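Local coordinates for adenylosuccinate lyase (Francisella tularensis subsp. tularensis SCHU S4, PDB 4EEI) that catalyses the beta-elimination of fumarate from adenylosuccinate to give AMP, and probably also from the succinylated carboxamide intermediate of purine biosynthesis, at the interface of chains A and B and the interface of chains A and C. Numbering follows the deposited sequence. Chains: chain A/B/C, Adenylosuccinate lyase.

Contact 1: the interface of chains A and B. Residues chain A 155-156, 159, 425, 429; chain B 208-209.
B:Val209 pushes both of its methyl groups into a groove of chain A lined by A:Leu155, A:Gly156 and A:Val159 of helix 151-173 and closed on another side by helix 422-429. The two branches divide the work. CG1, anti to the backbone N of B:Val209 (chi1 -179°), lies over the bare backbone of A:Gly156, 3.7 Å from its CA, where no side chain intervenes. CG2 of B:Val209 has more neighbours, CD2 of A:Leu155 and CG2 of A:Val159, each at 3.8 Å, with the side chains crossing at a slant. A polar neighbour also meets it: the hydroxyl OG of A:Ser429 sits 3.3 Å from B:Val209 CG2. A:Ser429 OG turns back onto its own helix and donates to the carbonyl O of A:Val425 at 2.7 Å, close to the direction of the C=O bond (158°), which fixes the rotation of the serine and lets its oxygen border an apolar patch. Farther out, the carbonyl O of B:Glu208 lies 3.9 Å from CG1 of A:Val425, while the B:Glu208 side chain bends away at chi2. The site plugs an irregular segment of one subunit between two helices of its neighbour, helping to hold the pair together.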
ATOM      1  N   LEU A 155       7.264  12.159  26.630  1.00 22.87           N
ATOM      2  CA  LEU A 155       8.266  11.127  26.885  1.00 23.51           C
ATOM      3  C   LEU A 155       7.983   9.877  26.045  1.00 25.11           C
ATOM      4  O   LEU A 155       8.913   9.209  25.578  1.00 25.30           O
ATOM      5  CB  LEU A 155       8.306  10.758  28.367  1.00 23.47           C
ATOM      6  CG  LEU A 155       9.532   9.942  28.792  1.00 24.93           C
ATOM      7  CD1 LEU A 155      10.801  10.797  28.766  1.00 24.43           C
ATOM      8  CD2 LEU A 155       9.325   9.326  30.180  1.00 24.36           C
ATOM      9  N   GLY A 156       6.701   9.564  25.865  1.00 24.26           N
ATOM     10  CA  GLY A 156       6.284   8.437  25.034  1.00 22.20           C
ATOM     11  C   GLY A 156       6.733   8.581  23.589  1.00 25.89           C
ATOM     12  O   GLY A 156       7.155   7.612  22.951  1.00 22.49           O
ATOM     13  N   VAL A 159      10.797   8.326  23.505  1.00 22.37           N
ATOM     14  CA  VAL A 159      11.390   6.988  23.490  1.00 23.16           C
ATOM     15  C   VAL A 159      11.166   6.276  22.155  1.00 21.01           C
ATOM     16  O   VAL A 159      11.970   5.432  21.748  1.00 23.20           O
ATOM     17  CB  VAL A 159      10.919   6.109  24.675  1.00 22.35           C
ATOM     18  CG1 VAL A 159      11.394   6.700  25.986  1.00 20.98           C
ATOM     19  CG2 VAL A 159       9.400   5.945  24.679  1.00 18.36           C
ATOM     20  N   VAL A 425       9.869   6.237  35.639  1.00 29.71           N
ATOM     21  CA  VAL A 425       9.526   6.149  34.222  1.00 29.48           C
ATOM     22  C   VAL A 425      10.483   7.011  33.401  1.00 31.99           C
ATOM     23  O   VAL A 425      10.953   6.589  32.346  1.00 29.92           O
ATOM     24  CB  VAL A 425       8.065   6.543  33.944  1.00 29.12           C
ATOM     25  CG1 VAL A 425       7.805   6.632  32.439  1.00 25.39           C
ATOM     26  CG2 VAL A 425       7.106   5.529  34.569  1.00 26.94           C
ATOM     27  N   SER A 429      13.698   5.655  30.876  1.00 29.51           N
ATOM     28  CA  SER A 429      13.542   6.101  29.496  1.00 28.31           C
ATOM     29  C   SER A 429      14.737   6.887  28.967  1.00 32.31           C
ATOM     30  O   SER A 429      14.961   6.974  27.757  1.00 28.77           O
ATOM     31  CB  SER A 429      12.282   6.947  29.374  1.00 26.76           C
ATOM     32  OG  SER A 429      11.152   6.162  29.641  1.00 26.47           O
TER
ATOM     33  N   GLU B 208       9.525   0.860  28.188  1.00 24.53           N
ATOM     34  CA  GLU B 208      10.040   2.082  28.826  1.00 27.08           C
ATOM     35  C   GLU B 208       8.917   3.057  29.152  1.00 27.89           C
ATOM     36  O   GLU B 208       8.817   3.554  30.276  1.00 26.76           O
ATOM     37  CB  GLU B 208      11.095   2.779  27.959  1.00 28.93           C
ATOM     38  CG  GLU B 208      12.439   2.068  27.887  1.00 34.62           C
ATOM     39  CD  GLU B 208      12.428   0.896  26.921  1.00 39.59           C
ATOM     40  OE1 GLU B 208      11.465   0.778  26.124  1.00 33.75           O
ATOM     41  OE2 GLU B 208      13.387   0.095  26.964  1.00 45.90           O
ATOM     42  N   VAL B 209       8.085   3.342  28.156  1.00 27.14           N
ATOM     43  CA  VAL B 209       6.885   4.143  28.375  1.00 20.98           C
ATOM     44  C   VAL B 209       5.698   3.420  27.771  1.00 25.29           C
ATOM     45  O   VAL B 209       5.511   3.402  26.554  1.00 23.28           O
ATOM     46  CB  VAL B 209       6.975   5.537  27.731  1.00 22.54           C
ATOM     47  CG1 VAL B 209       5.697   6.328  28.031  1.00 24.98           C
ATOM     48  CG2 VAL B 209       8.179   6.287  28.248  1.00 22.85           C
TER

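Contact 2: the interface of chains A and C. Residues chain A 282-283, 286; chain C 286, 289-290, 308, 311-312.
Apolar packing between A:Met283 and C:Ile290 carries much of this helix-to-helix contact. The methionine bends at both chi2 and chi3, which curls its thioether over chain C: A:Met283 SD rests 3.6 Å from the C:Ile290 methyl CD1, and the terminal CE of A:Met283 reaches on to CB of C:Phe311 at 3.7 Å. It is thus the methylene of the phenylalanine, not its ring, that receives the methyl. C:Ala308 also packs against the sulfur, its CA 4.0 Å from A:Met283 SD. The isoleucine branch touches the serine as well: CG1 of C:Ile290 meets CB of A:Ser286 at 3.6 Å, and CD1, carried outward by the extended chain (chi2 171°), reaches both A:Met283 SD and A:Ser286 OG.

The polar links lie beside this packing. A:Ser286 OG, placed between its backbone N and carbonyl carbon (chi1 78°), gives a 2.6 Å hydrogen bond to the carbonyl O of A:Met283, one turn earlier in helix 272-293. A:Ser286 OG also lies 2.9 Å from water 1, which meets C:Ser286 OG at 2.8 Å. One water therefore joins the same residue of two subunits, as expected close to a two-fold axis. Here the long helices 272-293 of the two chains are brought together, with helix 304-333 of chain C alongside, where C:Ile290 packs against both A:Met283 and A:Ser286 to help build the four-subunit assembly.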
ATOM      1  N   ARG A 282       2.059  10.657   5.490  1.00 20.50           N
ATOM      2  CA  ARG A 282       1.402   9.812   4.495  1.00 19.11           C
ATOM      3  C   ARG A 282       2.289   9.567   3.277  1.00 19.16           C
ATOM      4  O   ARG A 282       2.320   8.462   2.736  1.00 20.05           O
ATOM      5  CB  ARG A 282       0.073  10.433   4.062  1.00 17.97           C
ATOM      6  CG  ARG A 282      -0.968  10.424   5.169  1.00 21.08           C
ATOM      7  CD  ARG A 282      -2.291  11.052   4.733  1.00 19.80           C
ATOM      8  NE  ARG A 282      -3.196  11.139   5.876  1.00 21.49           N
ATOM      9  CZ  ARG A 282      -4.056  12.129   6.087  1.00 22.45           C
ATOM     10  NH1 ARG A 282      -4.167  13.122   5.213  1.00 21.72           N
ATOM     11  NH2 ARG A 282      -4.809  12.113   7.175  1.00 21.75           N
ATOM     12  N   MET A 283       2.997  10.613   2.862  0.73 16.45           N
ATOM     13  CA  MET A 283       3.899  10.532   1.717  0.73 17.23           C
ATOM     14  C   MET A 283       5.006   9.522   1.976  0.73 19.37           C
ATOM     15  O   MET A 283       5.261   8.649   1.150  0.73 20.06           O
ATOM     16  CB  MET A 283       4.495  11.905   1.423  0.73 15.32           C
ATOM     17  CG  MET A 283       3.487  12.907   0.893  0.73 17.21           C
ATOM     18  SD  MET A 283       2.656  12.328  -0.604  0.73 28.93           S
ATOM     19  CE  MET A 283       4.058  12.046  -1.713  0.73 22.85           C
ATOM     20  N   SER A 286       3.912   5.970   1.914  1.00 19.24           N
ATOM     21  CA  SER A 286       3.648   5.459   0.561  1.00 22.46           C
ATOM     22  C   SER A 286       4.902   4.958  -0.175  1.00 23.25           C
ATOM     23  O   SER A 286       4.798   4.207  -1.145  1.00 19.52           O
ATOM     24  CB  SER A 286       2.979   6.534  -0.304  1.00 22.46           C
ATOM     25  OG  SER A 286       3.929   7.482  -0.762  1.00 21.90           O
TER
ATOM     26  N   SER C 286       1.630   3.595  -6.009  1.00 16.63           N
ATOM     27  CA  SER C 286       1.929   4.076  -4.652  1.00 19.71           C
ATOM     28  C   SER C 286       1.000   5.214  -4.209  1.00 21.50           C
ATOM     29  O   SER C 286       0.804   5.445  -3.012  1.00 20.27           O
ATOM     30  CB  SER C 286       3.399   4.528  -4.560  1.00 18.77           C
ATOM     31  OG  SER C 286       3.588   5.780  -5.196  1.00 21.57           O
ATOM     32  N   SER C 289      -2.869   4.622  -2.040  0.55 22.87           N
ATOM     33  CA  SER C 289      -3.017   4.653  -0.585  0.55 24.39           C
ATOM     34  C   SER C 289      -3.044   6.085  -0.045  0.55 22.73           C
ATOM     35  O   SER C 289      -3.775   6.381   0.896  0.55 22.81           O
ATOM     36  CB  SER C 289      -1.894   3.869   0.084  0.55 29.32           C
ATOM     37  OG  SER C 289      -0.649   4.485  -0.169  0.55 28.67           O
ATOM     38  N   ILE C 290      -2.243   6.970  -0.630  1.00 17.86           N
ATOM     39  CA  ILE C 290      -2.253   8.372  -0.210  1.00 21.33           C
ATOM     40  C   ILE C 290      -3.652   8.959  -0.397  1.00 19.98           C
ATOM     41  O   ILE C 290      -4.201   9.600   0.509  1.00 19.75           O
ATOM     42  CB  ILE C 290      -1.245   9.237  -1.009  1.00 20.53           C
ATOM     43  CG1 ILE C 290       0.162   8.648  -0.928  1.00 19.38           C
ATOM     44  CG2 ILE C 290      -1.226  10.643  -0.464  1.00 16.48           C
ATOM     45  CD1 ILE C 290       1.179   9.328  -1.891  1.00 22.71           C
ATOM     46  N   ALA C 308       0.168  16.707   1.047  1.00 22.29           N
ATOM     47  CA  ALA C 308       0.243  15.460   0.275  1.00 21.23           C
ATOM     48  C   ALA C 308      -0.160  15.674  -1.177  1.00 18.80           C
ATOM     49  O   ALA C 308       0.545  15.248  -2.095  1.00 20.92           O
ATOM     50  CB  ALA C 308      -0.608  14.383   0.913  1.00 21.22           C
ATOM     51  N   PHE C 311       2.328  17.283  -3.608  1.00 19.80           N
ATOM     52  CA  PHE C 311       3.354  16.388  -4.147  1.00 16.89           C
ATOM     53  C   PHE C 311       2.775  15.419  -5.167  1.00 19.00           C
ATOM     54  O   PHE C 311       3.236  15.354  -6.304  1.00 21.80           O
ATOM     55  CB  PHE C 311       3.976  15.538  -3.035  1.00 16.49           C
ATOM     56  CG  PHE C 311       5.032  16.248  -2.228  1.00 19.56           C
ATOM     57  CD1 PHE C 311       6.339  16.318  -2.680  1.00 21.76           C
ATOM     58  CD2 PHE C 311       4.720  16.804  -0.998  1.00 23.50           C
ATOM     59  CE1 PHE C 311       7.312  16.955  -1.918  1.00 24.39           C
ATOM     60  CE2 PHE C 311       5.687  17.426  -0.230  1.00 28.00           C
ATOM     61  CZ  PHE C 311       6.976  17.509  -0.690  1.00 24.43           C
ATOM     62  N   TYR C 312       1.780  14.641  -4.758  1.00 19.74           N
ATOM     63  CA  TYR C 312       1.405  13.480  -5.565  1.00 23.03           C
ATOM     64  C   TYR C 312       0.497  13.767  -6.764  1.00 20.28           C
ATOM     65  O   TYR C 312       0.539  13.030  -7.743  1.00 20.11           O
ATOM     66  CB  TYR C 312       0.857  12.335  -4.694  1.00 18.53           C
ATOM     67  CG  TYR C 312      -0.647  12.294  -4.561  1.00 19.27           C
ATOM     68  CD1 TYR C 312      -1.429  11.623  -5.494  1.00 20.00           C
ATOM     69  CD2 TYR C 312      -1.285  12.900  -3.488  1.00 20.42           C
ATOM     70  CE1 TYR C 312      -2.808  11.571  -5.366  1.00 23.87           C
ATOM     71  CE2 TYR C 312      -2.668  12.857  -3.354  1.00 20.08           C
ATOM     72  CZ  TYR C 312      -3.416  12.196  -4.298  1.00 20.19           C
ATOM     73  OH  TYR C 312      -4.788  12.148  -4.175  1.00 22.20           O
TER
HETATM   74  O   HOH W   1       4.417   7.886  -3.593  1.00 21.53           O

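Contact 3: the interface of chains A and B. Residues chain A 220, 292-293, 295-296; chain B 227-228, 231, 285.
A:Leu292 is the apolar centre, its two methyls spread over different parts of chain B. A:Leu292 CD2 lies 3.7 Å from CD2 of B:Leu228, the two leucine side chains crossing near a right angle, and also borders the carbonyl O of B:Gly227. B:Leu228 CD2 also fits against CB of A:Ala220 at 3.6 Å. On the other branch, CD1 of A:Leu292 packs on the aliphatic part of B:Arg285, 4.0 Å from its CG. The two side chains run past each other in opposite directions, and the arginine then bends at chi3 (58°), carrying its guanidinium beyond the leucine. NE of B:Arg285 ends 5.3 Å from the carboxylate OE1 of A:Glu293, too far for a salt bridge, although the opposite charges may still attract.

Moving outward, CB of B:Ser231 touches CB of A:Cys295 at 3.8 Å. B:Ser231 OG donates to the backbone O of A:Leu292 at 2.8 Å, approaching from above the carbonyl plane, 41° out of it, at a C=O angle of 116°. That carbonyl belongs to the last turn of helix 272-293, so helix 217-244 of chain B adjoins the helix end and the loop that follows it, with B:Arg285 arriving from helix 272-293 of its own chain.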
ATOM      1  N   ALA A 220      15.545  -0.731   0.608  1.00 18.99           N
ATOM      2  CA  ALA A 220      14.223  -1.041   1.149  1.00 20.31           C
ATOM      3  C   ALA A 220      14.232  -1.064   2.673  1.00 20.09           C
ATOM      4  O   ALA A 220      13.286  -0.608   3.316  1.00 19.55           O
ATOM      5  CB  ALA A 220      13.699  -2.364   0.586  1.00 20.49           C
ATOM      6  N   LEU A 292      10.013  -1.894  -1.616  1.00 16.95           N
ATOM      7  CA  LEU A 292       9.859  -3.337  -1.520  1.00 19.19           C
ATOM      8  C   LEU A 292       9.721  -3.944  -2.911  1.00 22.29           C
ATOM      9  O   LEU A 292      10.349  -4.968  -3.208  1.00 20.89           O
ATOM     10  CB  LEU A 292       8.650  -3.709  -0.651  1.00 19.62           C
ATOM     11  CG  LEU A 292       8.798  -3.486   0.857  1.00 19.52           C
ATOM     12  CD1 LEU A 292       7.490  -3.804   1.584  1.00 21.39           C
ATOM     13  CD2 LEU A 292       9.949  -4.323   1.427  1.00 20.18           C
ATOM     14  N   GLU A 293       8.912  -3.318  -3.768  1.00 18.55           N
ATOM     15  CA  GLU A 293       8.746  -3.820  -5.143  1.00 21.16           C
ATOM     16  C   GLU A 293      10.011  -3.684  -6.002  1.00 22.19           C
ATOM     17  O   GLU A 293      10.259  -4.520  -6.876  1.00 20.46           O
ATOM     18  CB  GLU A 293       7.577  -3.120  -5.845  1.00 23.68           C
ATOM     19  CG  GLU A 293       6.215  -3.443  -5.265  1.00 33.13           C
ATOM     20  CD  GLU A 293       5.095  -2.745  -6.018  1.00 48.35           C
ATOM     21  OE1 GLU A 293       4.403  -3.413  -6.813  1.00 56.14           O
ATOM     22  OE2 GLU A 293       4.915  -1.526  -5.823  1.00 53.28           O
ATOM     23  N   CYS A 295      12.870  -4.317  -5.199  1.00 18.93           N
ATOM     24  CA  CYS A 295      13.778  -5.428  -4.888  1.00 21.52           C
ATOM     25  C   CYS A 295      13.674  -6.556  -5.911  1.00 24.47           C
ATOM     26  O   CYS A 295      14.643  -7.284  -6.160  1.00 22.04           O
ATOM     27  CB  CYS A 295      13.437  -6.018  -3.514  1.00 20.64           C
ATOM     28  SG  CYS A 295      13.855  -4.954  -2.101  1.00 25.88           S
ATOM     29  N   VAL A 296      12.487  -6.732  -6.480  1.00 21.45           N
ATOM     30  CA  VAL A 296      12.229  -7.925  -7.287  1.00 22.55           C
ATOM     31  C   VAL A 296      12.742  -7.732  -8.712  1.00 23.61           C
ATOM     32  O   VAL A 296      11.962  -7.658  -9.667  1.00 23.34           O
ATOM     33  CB  VAL A 296      10.726  -8.293  -7.266  1.00 23.62           C
ATOM     34  CG1 VAL A 296      10.489  -9.635  -7.914  1.00 25.27           C
ATOM     35  CG2 VAL A 296      10.220  -8.339  -5.817  1.00 24.05           C
TER
ATOM     36  N   GLY B 227       8.177  -8.046   5.766  1.00 17.18           N
ATOM     37  CA  GLY B 227       7.969  -7.483   4.440  1.00 19.99           C
ATOM     38  C   GLY B 227       9.215  -7.592   3.575  1.00 21.23           C
ATOM     39  O   GLY B 227       9.140  -7.908   2.383  1.00 17.52           O
ATOM     40  N   LEU B 228      10.376  -7.324   4.166  1.00 18.51           N
ATOM     41  CA  LEU B 228      11.636  -7.437   3.438  1.00 20.53           C
ATOM     42  C   LEU B 228      11.897  -8.903   3.101  1.00 21.24           C
ATOM     43  O   LEU B 228      12.374  -9.228   2.017  1.00 19.98           O
ATOM     44  CB  LEU B 228      12.776  -6.862   4.274  1.00 19.82           C
ATOM     45  CG  LEU B 228      12.720  -5.360   4.539  1.00 27.43           C
ATOM     46  CD1 LEU B 228      13.595  -4.978   5.740  1.00 26.43           C
ATOM     47  CD2 LEU B 228      13.183  -4.606   3.298  1.00 25.40           C
ATOM     48  N   SER B 231      10.058  -9.821   0.037  1.00 17.80           N
ATOM     49  CA  SER B 231      10.733  -9.410  -1.189  1.00 18.90           C
ATOM     50  C   SER B 231      11.844 -10.390  -1.545  1.00 17.35           C
ATOM     51  O   SER B 231      12.111 -10.634  -2.725  1.00 19.35           O
ATOM     52  CB  SER B 231      11.293  -7.995  -1.058  1.00 21.81           C
ATOM     53  OG  SER B 231      10.272  -7.055  -1.306  1.00 25.09           O
ATOM     54  N   ARG B 285       3.581  -8.802   2.128  1.00 17.38           N
ATOM     55  CA  ARG B 285       3.816  -7.394   1.838  1.00 18.20           C
ATOM     56  C   ARG B 285       2.610  -6.511   2.175  1.00 19.89           C
ATOM     57  O   ARG B 285       2.778  -5.409   2.678  1.00 21.78           O
ATOM     58  CB  ARG B 285       4.264  -7.215   0.376  1.00 20.60           C
ATOM     59  CG  ARG B 285       4.429  -5.781  -0.071  1.00 27.43           C
ATOM     60  CD  ARG B 285       5.288  -5.703  -1.354  1.00 30.22           C
ATOM     61  NE  ARG B 285       4.734  -6.476  -2.471  1.00 31.87           N
ATOM     62  CZ  ARG B 285       5.235  -7.633  -2.906  1.00 33.26           C
ATOM     63  NH1 ARG B 285       6.295  -8.166  -2.313  1.00 32.34           N
ATOM     64  NH2 ARG B 285       4.673  -8.271  -3.930  1.00 28.90           N
TER

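Contact 4: the interface of chains A and B. Residues chain A 163-164, 167, 228; chain B 217, 221.
Carboxylate oxygen OD1 of B:Asp217 accepts from two arginines of chain A. A:Arg163 comes side-on: its NE donates to B:Asp217 OD1 at 2.9 Å and its NH2 to OD2 of B:Asp217 at 3.0 Å, each on the syn lone pair, with guanidinium and carboxylate only 14° from coplanar. A:Arg164 uses NH1, also 2.9 Å from B:Asp217 OD1, but approaches from above the carboxylate plane, its own guanidinium turned 64° against it. The two arginines thus take different directions around one oxygen, and water 2 adds a third, 2.8 Å from B:Asp217 OD1 while also bonded to NH2 of A:Arg164.

The second carboxylate, A:Asp167, sets A:Arg164 in place from within the same helix: OD2 accepts from both NE and NH2, which reach it from one face of its plane. The other oxygen, A:Asp167 OD1, takes the ammonium NZ of B:Lys221 in a 2.8 Å salt bridge. The lysine, extended along its length (chi1 175°), crosses the interface in the opposite sense to A:Arg164, so the charges alternate from B:Asp217 to A:Arg164, A:Asp167 and B:Lys221. A:Leu228 CD1 sits over the rim of one face of the A:Arg164 guanidinium, and CD2 of A:Leu228 stands 3.7 Å from the backbone N of B:Lys221.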
ATOM      1  N   ARG A 163      14.008   4.892  19.614  1.00 26.09           N
ATOM      2  CA  ARG A 163      14.059   3.569  19.003  1.00 24.80           C
ATOM      3  C   ARG A 163      14.420   3.691  17.534  1.00 21.57           C
ATOM      4  O   ARG A 163      15.233   2.918  17.028  1.00 21.25           O
ATOM      5  CB  ARG A 163      12.722   2.827  19.176  1.00 24.66           C
ATOM      6  CG  ARG A 163      12.436   2.412  20.627  1.00 23.60           C
ATOM      7  CD  ARG A 163      11.262   1.422  20.737  1.00 25.50           C
ATOM      8  NE  ARG A 163       9.945   2.043  20.563  1.00 24.64           N
ATOM      9  CZ  ARG A 163       9.263   2.616  21.553  1.00 21.92           C
ATOM     10  NH1 ARG A 163       9.792   2.678  22.767  1.00 22.18           N
ATOM     11  NH2 ARG A 163       8.066   3.147  21.326  1.00 22.80           N
ATOM     12  N   ARG A 164      13.825   4.666  16.847  1.00 20.18           N
ATOM     13  CA  ARG A 164      14.109   4.872  15.432  1.00 21.24           C
ATOM     14  C   ARG A 164      15.534   5.374  15.239  1.00 22.25           C
ATOM     15  O   ARG A 164      16.209   5.006  14.271  1.00 20.16           O
ATOM     16  CB  ARG A 164      13.107   5.861  14.813  1.00 19.15           C
ATOM     17  CG  ARG A 164      11.620   5.410  14.891  1.00 19.56           C
ATOM     18  CD  ARG A 164      11.297   4.216  13.970  1.00 19.15           C
ATOM     19  NE  ARG A 164      11.810   2.958  14.509  1.00 20.05           N
ATOM     20  CZ  ARG A 164      11.200   2.244  15.447  1.00 22.20           C
ATOM     21  NH1 ARG A 164      10.034   2.649  15.949  1.00 21.29           N
ATOM     22  NH2 ARG A 164      11.748   1.118  15.885  1.00 21.51           N
ATOM     23  N   ASP A 167      17.831   2.529  15.269  1.00 26.63           N
ATOM     24  CA  ASP A 167      17.708   1.828  13.992  1.00 24.56           C
ATOM     25  C   ASP A 167      18.571   2.515  12.928  1.00 24.90           C
ATOM     26  O   ASP A 167      19.321   1.853  12.200  1.00 23.82           O
ATOM     27  CB  ASP A 167      16.244   1.799  13.515  1.00 23.47           C
ATOM     28  CG  ASP A 167      15.337   0.902  14.366  1.00 34.24           C
ATOM     29  OD1 ASP A 167      15.842   0.061  15.141  1.00 33.19           O
ATOM     30  OD2 ASP A 167      14.093   1.035  14.233  1.00 35.18           O
ATOM     31  N   LEU A 228       8.571   3.671   9.576  1.00 18.51           N
ATOM     32  CA  LEU A 228       8.276   3.597  11.004  1.00 20.53           C
ATOM     33  C   LEU A 228       8.397   4.990  11.619  1.00 21.24           C
ATOM     34  O   LEU A 228       7.605   5.376  12.474  1.00 19.98           O
ATOM     35  CB  LEU A 228       9.228   2.619  11.686  1.00 19.82           C
ATOM     36  CG  LEU A 228       9.088   1.155  11.278  1.00 27.43           C
ATOM     37  CD1 LEU A 228      10.352   0.361  11.630  1.00 26.43           C
ATOM     38  CD2 LEU A 228       7.879   0.545  11.979  1.00 25.40           C
TER
ATOM     39  N   ASP B 217       4.643   0.287  17.436  1.00 16.67           N
ATOM     40  CA  ASP B 217       5.773   0.344  16.506  1.00 20.35           C
ATOM     41  C   ASP B 217       6.688  -0.875  16.652  1.00 22.63           C
ATOM     42  O   ASP B 217       7.472  -1.182  15.745  1.00 24.51           O
ATOM     43  CB  ASP B 217       6.583   1.653  16.633  1.00 19.34           C
ATOM     44  CG  ASP B 217       7.221   1.823  18.011  1.00 26.91           C
ATOM     45  OD1 ASP B 217       8.449   1.601  18.156  1.00 26.87           O
ATOM     46  OD2 ASP B 217       6.492   2.193  18.959  1.00 27.36           O
ATOM     47  N   LYS B 221       7.688  -2.822  13.417  1.00 18.69           N
ATOM     48  CA  LYS B 221       9.072  -3.102  13.069  1.00 19.98           C
ATOM     49  C   LYS B 221       9.248  -4.562  12.651  1.00 20.50           C
ATOM     50  O   LYS B 221       9.899  -4.843  11.645  1.00 19.62           O
ATOM     51  CB  LYS B 221      10.008  -2.758  14.228  1.00 18.26           C
ATOM     52  CG  LYS B 221      11.468  -3.147  13.961  1.00 23.63           C
ATOM     53  CD  LYS B 221      12.425  -2.607  15.032  1.00 22.97           C
ATOM     54  CE  LYS B 221      13.857  -3.096  14.783  1.00 25.83           C
ATOM     55  NZ  LYS B 221      14.858  -2.511  15.735  1.00 26.62           N
TER
HETATM   56  O   HOH W   2      10.169  -0.547  17.629  1.00 31.01           O

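Contacts 1, 3 and 4 all join chains A and B, whereas contact 2 joins A to C, so chain A uses separate surfaces for two partners. Contacts 1 and 4 share helix 151-173 and have C-alpha centres about 14 Å apart; the centre of contact 3 lies about 18 Å from that of contact 4 and about 32 Å from that of contact 1. Contacts 3 and 4 share helix 217-244, and Leu228 serves in both, from chain B in one and chain A in the other. Helix 272-293 connects contacts 2 and 3, their centres about 18 Å apart, thereby tying the two interfaces together within the tetramer.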